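Local coordinates for vacuolar-sorting protein BRO1 (Saccharomyces cerevisiae, PDB 1ZB1) that helps sort cargo into intralumenal vesicles of the multivesicular body and recruits the deubiquitinase DOA4 to endosomes, at residues A[71-76]-A[347-352]; A[160-165]-A[172-177]. All blocks are in the same frame, centred on the assembly; numbering follows the deposited sequence.

Contact 1 (A[71-76]-A[347-352])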
ATOM      1  N   GLN A  71       3.883  15.215  10.828  1.00 15.06           N
ATOM      2  CA  GLN A  71       3.836  16.561  10.241  1.00 16.88           C
ATOM      3  C   GLN A  71       2.828  16.625   9.096  1.00 16.21           C
ATOM      4  O   GLN A  71       2.086  17.598   8.958  1.00 15.45           O
ATOM      5  CB  GLN A  71       5.216  16.985   9.712  1.00 17.78           C
ATOM      6  CG  GLN A  71       6.370  16.804  10.692  1.00 17.62           C
ATOM      7  CD  GLN A  71       6.079  17.344  12.079  1.00 21.99           C
ATOM      8  OE1 GLN A  71       6.276  16.647  13.073  1.00 23.38           O
ATOM      9  NE2 GLN A  71       5.621  18.588  12.160  1.00 18.97           N
ATOM     10  N   ASN A  72       2.817  15.586   8.266  1.00 14.83           N
ATOM     11  CA  ASN A  72       1.894  15.535   7.135  1.00 16.62           C
ATOM     12  C   ASN A  72       0.429  15.404   7.550  1.00 15.61           C
ATOM     13  O   ASN A  72      -0.438  16.037   6.947  1.00 15.37           O
ATOM     14  CB  ASN A  72       2.291  14.396   6.197  1.00 17.75           C
ATOM     15  CG  ASN A  72       3.398  14.800   5.242  1.00 21.00           C
ATOM     16  OD1 ASN A  72       3.135  15.386   4.186  1.00 17.74           O
ATOM     17  ND2 ASN A  72       4.650  14.512   5.617  1.00 14.95           N
ATOM     18  N   LEU A  73       0.148  14.587   8.565  1.00 14.82           N
ATOM     19  CA  LEU A  73      -1.228  14.426   9.041  1.00 14.45           C
ATOM     20  C   LEU A  73      -1.722  15.756   9.615  1.00 15.68           C
ATOM     21  O   LEU A  73      -2.875  16.137   9.413  1.00 13.01           O
ATOM     22  CB  LEU A  73      -1.323  13.348  10.129  1.00 16.48           C
ATOM     23  CG  LEU A  73      -1.597  11.862   9.859  1.00 21.47           C
ATOM     24  CD1 LEU A  73      -2.193  11.654   8.488  1.00 20.56           C
ATOM     25  CD2 LEU A  73      -0.318  11.064  10.036  1.00 20.61           C
ATOM     26  N   LYS A  74      -0.851  16.459  10.339  1.00 17.22           N
ATOM     27  CA  LYS A  74      -1.221  17.752  10.912  1.00 17.03           C
ATOM     28  C   LYS A  74      -1.423  18.799   9.817  1.00 17.13           C
ATOM     29  O   LYS A  74      -2.353  19.621   9.880  1.00 15.02           O
ATOM     30  CB  LYS A  74      -0.149  18.225  11.905  1.00 19.70           C
ATOM     31  CG  LYS A  74      -0.113  17.383  13.179  1.00 23.00           C
ATOM     32  CD  LYS A  74       0.885  17.909  14.208  1.00 27.28           C
ATOM     33  CE  LYS A  74       0.741  17.136  15.526  1.00 32.18           C
ATOM     34  NZ  LYS A  74       1.747  17.519  16.555  1.00 37.82           N
ATOM     35  N   TYR A  75      -0.561  18.774   8.808  1.00 14.89           N
ATOM     36  CA  TYR A  75      -0.696  19.730   7.712  1.00 16.77           C
ATOM     37  C   TYR A  75      -1.972  19.431   6.913  1.00 16.35           C
ATOM     38  O   TYR A  75      -2.658  20.355   6.486  1.00 16.59           O
ATOM     39  CB  TYR A  75       0.536  19.692   6.794  1.00 15.85           C
ATOM     40  CG  TYR A  75       0.513  20.759   5.711  1.00 15.23           C
ATOM     41  CD1 TYR A  75       0.369  22.107   6.040  1.00 15.60           C
ATOM     42  CD2 TYR A  75       0.592  20.415   4.356  1.00 15.46           C
ATOM     43  CE1 TYR A  75       0.291  23.090   5.051  1.00 16.03           C
ATOM     44  CE2 TYR A  75       0.523  21.398   3.355  1.00 13.82           C
ATOM     45  CZ  TYR A  75       0.368  22.727   3.714  1.00 16.44           C
ATOM     46  OH  TYR A  75       0.250  23.700   2.749  1.00 15.35           O
ATOM     47  N   TYR A  76      -2.292  18.153   6.706  1.00 16.92           N
ATOM     48  CA  TYR A  76      -3.515  17.810   5.968  1.00 15.89           C
ATOM     49  C   TYR A  76      -4.715  18.340   6.758  1.00 17.02           C
ATOM     50  O   TYR A  76      -5.657  18.899   6.177  1.00 16.49           O
ATOM     51  CB  TYR A  76      -3.663  16.291   5.784  1.00 16.53           C
ATOM     52  CG  TYR A  76      -4.750  15.899   4.782  1.00 16.94           C
ATOM     53  CD1 TYR A  76      -4.440  15.670   3.441  1.00 17.98           C
ATOM     54  CD2 TYR A  76      -6.088  15.799   5.172  1.00 17.97           C
ATOM     55  CE1 TYR A  76      -5.433  15.350   2.506  1.00 15.68           C
ATOM     56  CE2 TYR A  76      -7.097  15.483   4.246  1.00 16.59           C
ATOM     57  CZ  TYR A  76      -6.761  15.259   2.916  1.00 19.06           C
ATOM     58  OH  TYR A  76      -7.746  14.937   1.998  1.00 16.85           O
ATOM     59  N   PRO A 347      -9.367   0.600   7.842  1.00 31.23           N
ATOM     60  CA  PRO A 347     -10.155   1.642   8.499  1.00 31.54           C
ATOM     61  C   PRO A 347     -10.407   2.721   7.451  1.00 30.25           C
ATOM     62  O   PRO A 347      -9.815   2.682   6.376  1.00 30.12           O
ATOM     63  CB  PRO A 347      -9.226   2.106   9.608  1.00 31.93           C
ATOM     64  CG  PRO A 347      -7.891   2.033   8.940  1.00 32.18           C
ATOM     65  CD  PRO A 347      -7.945   0.702   8.220  1.00 32.33           C
ATOM     66  N   THR A 348     -11.286   3.672   7.730  1.00 30.19           N
ATOM     67  CA  THR A 348     -11.525   4.725   6.744  1.00 30.77           C
ATOM     68  C   THR A 348     -10.434   5.785   6.879  1.00 27.83           C
ATOM     69  O   THR A 348      -9.829   5.912   7.942  1.00 24.64           O
ATOM     70  CB  THR A 348     -12.893   5.405   6.956  1.00 33.70           C
ATOM     71  OG1 THR A 348     -12.978   5.889   8.301  1.00 41.11           O
ATOM     72  CG2 THR A 348     -14.032   4.425   6.686  1.00 32.94           C
ATOM     73  N   TRP A 349     -10.164   6.521   5.801  1.00 25.81           N
ATOM     74  CA  TRP A 349      -9.168   7.595   5.844  1.00 25.21           C
ATOM     75  C   TRP A 349      -9.673   8.588   6.883  1.00 25.42           C
ATOM     76  O   TRP A 349      -8.895   9.159   7.644  1.00 24.83           O
ATOM     77  CB  TRP A 349      -9.044   8.294   4.477  1.00 22.29           C
ATOM     78  CG  TRP A 349      -8.451   9.706   4.530  1.00 19.57           C
ATOM     79  CD1 TRP A 349      -9.008  10.847   4.016  1.00 18.33           C
ATOM     80  CD2 TRP A 349      -7.210  10.110   5.138  1.00 18.66           C
ATOM     81  NE1 TRP A 349      -8.197  11.936   4.269  1.00 15.38           N
ATOM     82  CE2 TRP A 349      -7.089  11.511   4.955  1.00 18.05           C
ATOM     83  CE3 TRP A 349      -6.190   9.427   5.824  1.00 18.54           C
ATOM     84  CZ2 TRP A 349      -5.990  12.242   5.431  1.00 16.83           C
ATOM     85  CZ3 TRP A 349      -5.094  10.159   6.299  1.00 15.57           C
ATOM     86  CH2 TRP A 349      -5.007  11.549   6.099  1.00 17.65           C
ATOM     87  N   GLU A 350     -10.993   8.773   6.909  1.00 25.76           N
ATOM     88  CA  GLU A 350     -11.631   9.684   7.854  1.00 27.16           C
ATOM     89  C   GLU A 350     -11.249   9.368   9.302  1.00 25.32           C
ATOM     90  O   GLU A 350     -10.981  10.275  10.092  1.00 24.71           O
ATOM     91  CB  GLU A 350     -13.158   9.630   7.707  1.00 31.54           C
ATOM     92  CG  GLU A 350     -13.713  10.228   6.411  1.00 36.95           C
ATOM     93  CD  GLU A 350     -13.633   9.284   5.213  1.00 40.80           C
ATOM     94  OE1 GLU A 350     -14.246   9.603   4.170  1.00 42.16           O
ATOM     95  OE2 GLU A 350     -12.964   8.231   5.304  1.00 41.59           O
ATOM     96  N   LYS A 351     -11.225   8.082   9.643  1.00 23.88           N
ATOM     97  CA  LYS A 351     -10.871   7.652  10.993  1.00 23.68           C
ATOM     98  C   LYS A 351      -9.377   7.795  11.282  1.00 22.95           C
ATOM     99  O   LYS A 351      -8.978   8.008  12.424  1.00 20.72           O
ATOM    100  CB  LYS A 351     -11.312   6.202  11.219  1.00 27.48           C
ATOM    101  CG  LYS A 351     -12.824   6.022  11.220  1.00 33.21           C
ATOM    102  CD  LYS A 351     -13.222   4.585  11.526  1.00 39.61           C
ATOM    103  CE  LYS A 351     -14.740   4.414  11.523  1.00 40.70           C
ATOM    104  NZ  LYS A 351     -15.151   3.034  11.912  1.00 42.46           N
ATOM    105  N   ILE A 352      -8.549   7.665  10.249  1.00 20.48           N
ATOM    106  CA  ILE A 352      -7.107   7.808  10.422  1.00 19.20           C
ATOM    107  C   ILE A 352      -6.780   9.281  10.690  1.00 19.67           C
ATOM    108  O   ILE A 352      -5.941   9.604  11.532  1.00 19.28           O
ATOM    109  CB  ILE A 352      -6.345   7.345   9.153  1.00 20.81           C
ATOM    110  CG1 ILE A 352      -6.372   5.815   9.050  1.00 21.12           C
ATOM    111  CG2 ILE A 352      -4.910   7.863   9.181  1.00 19.90           C
ATOM    112  CD1 ILE A 352      -5.805   5.271   7.741  1.00 20.72           C
TER
HETATM  113  O   HOH W   1     -10.188  14.456   3.120  1.00 20.03           O
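Leu73 and Tyr76, one helical turn apart on helix 65-86, receive the indole of Trp349 from the first turn of helix 349-371, an aromatic helix-helix contact inside the mainly helical Bro1 domain. The backbones stay well apart, with Leu73 CA 9.0 Å from Ile352 CA, and the gap is spanned by side chains, chiefly the indole and the tyrosine ring. From Leu73 the methyl CD1 bends across to the outer rim of the indole, 3.7 Å from Trp349 CH2, while the two side chains run past each other in opposite directions. Leu73 also packs on Ile129 of helix 118-139. Next comes Tyr76, whose ring stands out toward the tryptophan because CG is anti to the backbone N (chi1 -168°). The pair is T-shaped: the six-membered ring of Trp349 presents its edge to a face of Tyr76, the planes meeting at 88° with centroids 5.1 Å apart. Trp349 CZ2 is the atom that bears on this face, lying off-centre toward the rim at 3.6 Å from Tyr76 CD2. The tryptophan itself follows directly on Thr348, the N-cap of its helix, whose OG1 accepts from Lys351 N at 3.1 Å. The cap closes the turn that carries the indole; Leu73 and Tyr76 both lie along the indole's edge. One water joins the polar ends of the aromatic pair: its oxygen lies in the planes of both rings, 2.7 Å from Tyr76 OH, and weakly accepts from Trp349 NE1 at 3.4 Å.

Contact 2 (A[160-165]-A[172-177]); sequences EYLSEN and VDLQSE
After Asp173, which is paired with Lys16 and bonded to Tyr239, Leu174 meets Leu162 through one methyl each, CD1 of Leu174 to CD2 of Leu162 at 3.9 Å, where the connection from helix 146-165 arrives at helix 176-198. The leucine contact is set at an angle, and helix 118-139 borders it, with Leu126 against Leu162 and Phe127 against Leu174. A water bridges the backbones beside the leucines, donating to Leu174 O at 2.8 Å and, more weakly, to Leu162 O. Gln175 then takes the N-cap position of the new helix. At Ser176, the first residue of that helix, the two chain segments come closest, its CA 4.3 Å from Ser163 CA. Here the hydroxyl reaches back to the preceding helix: OG, anti to the backbone N (chi1 -177°), donates to Ser163 O at 2.8 Å, tilted 28° from the carbonyl plane. Ser163 CB in turn lies 3.4 Å from Ser176 O, so each serine side chain meets the other's carbonyl oxygen. The hydroxyl of Ser163 is engaged within its own helix, donating a hydrogen bond to Glu160 O at 2.9 Å; that carbonyl also takes Glu164 N on the same face. A little further along this last turn, Asn165 ND2 lies over the centre of the Tyr161 ring while donating to Tyr161 O. The whole is a helix-loop-helix connection, in which a serine at the start of the second helix bonds to a carbonyl in the last turn of the first, within the helical Bro1 domain.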
ATOM      1  N   GLU A 160      -6.755   4.122  -1.321  1.00 18.14           N
ATOM      2  CA  GLU A 160      -8.126   3.820  -1.709  1.00 22.21           C
ATOM      3  C   GLU A 160      -8.955   5.107  -1.725  1.00 20.62           C
ATOM      4  O   GLU A 160      -9.698   5.362  -2.673  1.00 19.77           O
ATOM      5  CB  GLU A 160      -8.727   2.811  -0.723  1.00 27.10           C
ATOM      6  CG  GLU A 160     -10.197   2.506  -0.948  1.00 35.77           C
ATOM      7  CD  GLU A 160     -10.702   1.412  -0.024  1.00 41.23           C
ATOM      8  OE1 GLU A 160     -10.692   1.617   1.211  1.00 46.15           O
ATOM      9  OE2 GLU A 160     -11.103   0.347  -0.537  1.00 45.47           O
ATOM     10  N   TYR A 161      -8.821   5.910  -0.675  1.00 18.48           N
ATOM     11  CA  TYR A 161      -9.550   7.178  -0.572  1.00 18.14           C
ATOM     12  C   TYR A 161      -9.155   8.105  -1.716  1.00 17.57           C
ATOM     13  O   TYR A 161      -9.997   8.802  -2.292  1.00 17.28           O
ATOM     14  CB  TYR A 161      -9.245   7.862   0.763  1.00 18.09           C
ATOM     15  CG  TYR A 161      -9.969   9.180   0.960  1.00 20.35           C
ATOM     16  CD1 TYR A 161     -11.224   9.223   1.567  1.00 19.26           C
ATOM     17  CD2 TYR A 161      -9.400  10.382   0.533  1.00 19.55           C
ATOM     18  CE1 TYR A 161     -11.894  10.430   1.748  1.00 21.60           C
ATOM     19  CE2 TYR A 161     -10.062  11.596   0.704  1.00 19.58           C
ATOM     20  CZ  TYR A 161     -11.310  11.610   1.317  1.00 23.19           C
ATOM     21  OH  TYR A 161     -11.965  12.806   1.517  1.00 25.92           O
ATOM     22  N   LEU A 162      -7.866   8.122  -2.035  1.00 17.31           N
ATOM     23  CA  LEU A 162      -7.365   8.943  -3.127  1.00 17.69           C
ATOM     24  C   LEU A 162      -7.985   8.531  -4.475  1.00 18.94           C
ATOM     25  O   LEU A 162      -8.410   9.383  -5.264  1.00 18.78           O
ATOM     26  CB  LEU A 162      -5.837   8.818  -3.213  1.00 17.03           C
ATOM     27  CG  LEU A 162      -5.024   9.589  -2.157  1.00 16.94           C
ATOM     28  CD1 LEU A 162      -3.576   9.125  -2.203  1.00 16.79           C
ATOM     29  CD2 LEU A 162      -5.109  11.095  -2.418  1.00 14.38           C
ATOM     30  N   SER A 163      -8.039   7.231  -4.741  1.00 19.88           N
ATOM     31  CA  SER A 163      -8.587   6.770  -6.017  1.00 23.47           C
ATOM     32  C   SER A 163     -10.076   7.050  -6.150  1.00 24.41           C
ATOM     33  O   SER A 163     -10.569   7.296  -7.249  1.00 22.73           O
ATOM     34  CB  SER A 163      -8.335   5.272  -6.214  1.00 24.23           C
ATOM     35  OG  SER A 163      -9.139   4.504  -5.341  1.00 32.42           O
ATOM     36  N   GLU A 164     -10.793   7.022  -5.033  1.00 25.35           N
ATOM     37  CA  GLU A 164     -12.233   7.264  -5.069  1.00 27.50           C
ATOM     38  C   GLU A 164     -12.650   8.725  -4.903  1.00 26.94           C
ATOM     39  O   GLU A 164     -13.792   9.075  -5.209  1.00 26.65           O
ATOM     40  CB  GLU A 164     -12.929   6.426  -3.991  1.00 30.32           C
ATOM     41  CG  GLU A 164     -12.584   4.950  -4.038  1.00 35.80           C
ATOM     42  CD  GLU A 164     -13.355   4.133  -3.018  1.00 38.62           C
ATOM     43  OE1 GLU A 164     -13.576   4.627  -1.892  1.00 39.41           O
ATOM     44  OE2 GLU A 164     -13.730   2.986  -3.339  1.00 42.84           O
ATOM     45  N   ASN A 165     -11.739   9.584  -4.448  1.00 25.48           N
ATOM     46  CA  ASN A 165     -12.096  10.985  -4.219  1.00 25.97           C
ATOM     47  C   ASN A 165     -11.474  12.094  -5.068  1.00 26.43           C
ATOM     48  O   ASN A 165     -11.993  13.206  -5.083  1.00 26.06           O
ATOM     49  CB  ASN A 165     -11.902  11.307  -2.736  1.00 25.89           C
ATOM     50  CG  ASN A 165     -12.941  10.630  -1.866  1.00 30.10           C
ATOM     51  OD1 ASN A 165     -14.050  11.145  -1.691  1.00 31.28           O
ATOM     52  ND2 ASN A 165     -12.602   9.457  -1.337  1.00 25.92           N
ATOM     53  N   VAL A 172       0.200  12.237 -12.962  1.00 19.86           N
ATOM     54  CA  VAL A 172      -0.001  10.825 -13.264  1.00 21.23           C
ATOM     55  C   VAL A 172      -0.110   9.991 -11.987  1.00 20.04           C
ATOM     56  O   VAL A 172      -0.801   8.968 -11.956  1.00 18.69           O
ATOM     57  CB  VAL A 172       1.156  10.272 -14.145  1.00 25.21           C
ATOM     58  CG1 VAL A 172       2.497  10.469 -13.454  1.00 26.98           C
ATOM     59  CG2 VAL A 172       0.930   8.796 -14.441  1.00 32.24           C
ATOM     60  N   ASP A 173       0.571  10.435 -10.932  1.00 19.79           N
ATOM     61  CA  ASP A 173       0.553   9.733  -9.648  1.00 18.98           C
ATOM     62  C   ASP A 173      -0.842   9.668  -9.045  1.00 20.91           C
ATOM     63  O   ASP A 173      -1.170   8.724  -8.327  1.00 19.82           O
ATOM     64  CB  ASP A 173       1.451  10.446  -8.628  1.00 17.26           C
ATOM     65  CG  ASP A 173       2.908  10.425  -9.012  1.00 16.64           C
ATOM     66  OD1 ASP A 173       3.573  11.481  -8.876  1.00 19.98           O
ATOM     67  OD2 ASP A 173       3.391   9.356  -9.440  1.00 18.24           O
ATOM     68  N   LEU A 174      -1.657  10.685  -9.316  1.00 19.30           N
ATOM     69  CA  LEU A 174      -2.989  10.732  -8.735  1.00 19.72           C
ATOM     70  C   LEU A 174      -4.114  10.278  -9.648  1.00 20.08           C
ATOM     71  O   LEU A 174      -5.290  10.515  -9.361  1.00 21.72           O
ATOM     72  CB  LEU A 174      -3.277  12.139  -8.191  1.00 19.63           C
ATOM     73  CG  LEU A 174      -2.576  12.498  -6.866  1.00 23.36           C
ATOM     74  CD1 LEU A 174      -3.064  11.573  -5.738  1.00 21.03           C
ATOM     75  CD2 LEU A 174      -1.076  12.366  -7.036  1.00 26.71           C
ATOM     76  N   GLN A 175      -3.764   9.634 -10.755  1.00 21.81           N
ATOM     77  CA  GLN A 175      -4.791   9.121 -11.648  1.00 23.05           C
ATOM     78  C   GLN A 175      -5.467   7.994 -10.869  1.00 23.65           C
ATOM     79  O   GLN A 175      -4.789   7.158 -10.267  1.00 20.81           O
ATOM     80  CB  GLN A 175      -4.165   8.589 -12.939  1.00 25.48           C
ATOM     81  CG  GLN A 175      -3.568   9.688 -13.796  1.00 28.89           C
ATOM     82  CD  GLN A 175      -4.505  10.881 -13.907  1.00 32.05           C
ATOM     83  OE1 GLN A 175      -4.172  11.990 -13.484  1.00 33.61           O
ATOM     84  NE2 GLN A 175      -5.691  10.655 -14.463  1.00 29.60           N
ATOM     85  N   SER A 176      -6.795   7.975 -10.881  1.00 21.42           N
ATOM     86  CA  SER A 176      -7.563   6.974 -10.138  1.00 23.61           C
ATOM     87  C   SER A 176      -7.106   5.521 -10.297  1.00 22.42           C
ATOM     88  O   SER A 176      -7.084   4.765  -9.325  1.00 20.54           O
ATOM     89  CB  SER A 176      -9.051   7.085 -10.503  1.00 25.70           C
ATOM     90  OG  SER A 176      -9.823   6.174  -9.737  1.00 30.19           O
ATOM     91  N   GLU A 177      -6.740   5.119 -11.508  1.00 23.30           N
ATOM     92  CA  GLU A 177      -6.309   3.738 -11.714  1.00 25.18           C
ATOM     93  C   GLU A 177      -4.934   3.445 -11.107  1.00 24.25           C
ATOM     94  O   GLU A 177      -4.643   2.305 -10.727  1.00 22.10           O
ATOM     95  CB  GLU A 177      -6.323   3.376 -13.209  1.00 28.25           C
ATOM     96  CG  GLU A 177      -5.410   4.206 -14.107  1.00 35.61           C
ATOM     97  CD  GLU A 177      -5.970   5.588 -14.446  1.00 37.44           C
ATOM     98  OE1 GLU A 177      -5.312   6.303 -15.236  1.00 34.00           O
ATOM     99  OE2 GLU A 177      -7.051   5.959 -13.936  1.00 42.61           O
TER
HETATM  100  O   HOH W   2      -6.311   9.236  -7.043  1.00 19.54           O

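Contacts 1 and 2 lie about 16 Å apart, centre to centre, and meet through Tyr161 on helix 146-165. Its ring packs against Trp349, Trp349 CD1 being 3.5 Å from Tyr161 CD2 with the planes inclined at about 55°, so the indole that touches Tyr76 in contact 1 also leans on the helix of contact 2. Glu350 OE1 packs 3.5 Å from Tyr161 CE1. Contact 2 closes a short link between successive helices, and along the chain it is nested within the long loop closed by contact 1, which joins the early helix 65-86 to the last modelled helix, 349-371. Helix 118-139 touches both, with Ile129 against Leu73 and Leu126 against Leu162.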